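Local coordinates for DUF3861 domain-containing protein (Pectobacterium atrosepticum SCRI1043, PDB 3CJL) that is of unknown function, a small DUF3861-family protein that pairs with a second copy of itself and combines a two-stranded antiparallel sheet with helices, at residues S25-L30 with F58-M63. Numbering follows the deposited sequence.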
# COMPACT_ATOMS: atom_id res chain seq x y z
N SER A 25 1.74 -12.38 1.26
CA SER A 25 0.60 -13.13 0.79
C SER A 25 -0.64 -12.23 0.78
O SER A 25 -0.86 -11.53 1.75
CB SER A 25 0.38 -14.34 1.70
OG SER A 25 -0.73 -15.11 1.28
N LEU A 26 -1.40 -12.23 -0.31
CA LEU A 26 -2.67 -11.50 -0.41
C LEU A 26 -3.74 -12.51 -0.71
O LEU A 26 -3.51 -13.47 -1.44
CB LEU A 26 -2.67 -10.46 -1.54
CG LEU A 26 -1.60 -9.36 -1.54
CD1 LEU A 26 -1.66 -8.58 -2.84
CD2 LEU A 26 -1.73 -8.43 -0.33
N HIS A 27 -4.94 -12.26 -0.20
CA HIS A 27 -6.10 -13.12 -0.43
C HIS A 27 -6.97 -12.72 -1.61
O HIS A 27 -8.15 -13.04 -1.66
CB HIS A 27 -6.87 -13.23 0.85
CG HIS A 27 -6.11 -13.95 1.89
ND1 HIS A 27 -5.93 -15.32 1.83
CD2 HIS A 27 -5.37 -13.52 2.93
CE1 HIS A 27 -5.17 -15.69 2.84
NE2 HIS A 27 -4.82 -14.62 3.52
N ASP A 28 -6.36 -12.02 -2.55
CA ASP A 28 -6.92 -11.75 -3.86
C ASP A 28 -5.81 -12.01 -4.88
O ASP A 28 -4.63 -11.98 -4.53
CB ASP A 28 -7.36 -10.30 -3.96
CG ASP A 28 -8.61 -10.01 -3.14
OD1 ASP A 28 -9.68 -10.57 -3.48
OD2 ASP A 28 -8.52 -9.22 -2.17
N ASP A 29 -6.21 -12.29 -6.11
CA ASP A 29 -5.30 -12.42 -7.23
C ASP A 29 -5.03 -10.98 -7.67
O ASP A 29 -5.84 -10.39 -8.35
CB ASP A 29 -5.95 -13.24 -8.35
CG ASP A 29 -5.06 -13.42 -9.55
OD1 ASP A 29 -4.13 -12.62 -9.75
OD2 ASP A 29 -5.31 -14.36 -10.34
N LEU A 30 -3.88 -10.43 -7.25
CA LEU A 30 -3.53 -9.03 -7.50
C LEU A 30 -3.47 -8.67 -8.98
O LEU A 30 -4.03 -7.66 -9.40
CB LEU A 30 -2.21 -8.68 -6.81
CG LEU A 30 -1.64 -7.27 -6.98
CD1 LEU A 30 -2.61 -6.20 -6.48
CD2 LEU A 30 -0.30 -7.18 -6.23
N PHE A 58 -1.37 -2.66 2.47
CA PHE A 58 -1.68 -2.18 3.82
C PHE A 58 -3.00 -2.75 4.36
O PHE A 58 -3.09 -3.04 5.54
CB PHE A 58 -1.44 -0.66 4.00
CG PHE A 58 -2.65 0.22 3.97
CD1 PHE A 58 -3.43 0.38 5.11
CD2 PHE A 58 -2.94 1.01 2.85
CE1 PHE A 58 -4.53 1.21 5.11
CE2 PHE A 58 -4.03 1.88 2.85
CZ PHE A 58 -4.83 1.97 3.97
N GLY A 59 -3.97 -3.00 3.47
CA GLY A 59 -5.25 -3.60 3.84
C GLY A 59 -5.16 -5.03 4.36
O GLY A 59 -5.85 -5.39 5.31
N GLU A 60 -4.33 -5.84 3.71
CA GLU A 60 -4.01 -7.19 4.18
C GLU A 60 -3.38 -7.19 5.59
O GLU A 60 -3.76 -8.01 6.43
CB GLU A 60 -3.07 -7.85 3.18
CG GLU A 60 -2.61 -9.25 3.53
CD GLU A 60 -3.75 -10.23 3.75
OE1 GLU A 60 -4.75 -10.19 2.99
OE2 GLU A 60 -3.63 -11.05 4.69
N VAL A 61 -2.46 -6.27 5.87
CA VAL A 61 -1.85 -6.20 7.22
C VAL A 61 -2.88 -5.88 8.31
O VAL A 61 -2.86 -6.46 9.39
CB VAL A 61 -0.68 -5.19 7.28
CG1 VAL A 61 -0.17 -5.06 8.71
CG2 VAL A 61 0.46 -5.63 6.38
N MSE A 62 -3.76 -4.95 8.01
CA MSE A 62 -4.85 -4.62 8.92
C MSE A 62 -5.81 -5.80 9.13
O MSE A 62 -6.28 -5.99 10.25
CB MSE A 62 -5.59 -3.38 8.43
CG MSE A 62 -4.70 -2.15 8.49
SE MSE A 62 -5.62 -0.45 8.19
CE MSE A 62 -6.87 -1.01 6.80
N MSE A 63 -6.09 -6.59 8.09
CA MSE A 63 -6.88 -7.83 8.24
C MSE A 63 -6.20 -8.78 9.22
O MSE A 63 -6.85 -9.41 10.03
CB MSE A 63 -7.03 -8.61 6.92
CG MSE A 63 -7.83 -7.99 5.79
SE MSE A 63 -9.46 -7.17 6.35
CE MSE A 63 -8.83 -5.19 6.42
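E60 of the helix reaches the end of the strand and touches L26, S25 and H27 in succession along its side chain. Its CB meets L26 CD2 at 3.8 Å, a purely apolar contact, while its CG lies 3.4 Å from the backbone O of S25. At the far end the carboxylate approaches the edge of the H27 imidazole: E60 OE1 is 3.4 Å and OE2 3.5 Å from H27 CD2, a ring carbon. The two planes are turned 50° apart, and no hydrogen bond crosses between the segments. E60 leaves the helix with CG anti to the backbone N (chi1 179°), and a bend at chi2 (57°) then turns the carboxylate to the ring. Both polar ends have partners outside the contact: E60 OE2 bonds to Q64 NE2, one helical turn on, and H27 ND1 to G1 O. Beside them, D28 forms a salt bridge with K56, a second tie between loop and helix, and D29 caps the helix that follows by accepting from K32 N. This is close packing of a strand end and the first loop residue against helix 45-64, joining the antiparallel hairpin to the helical part of the DUF3861 fold.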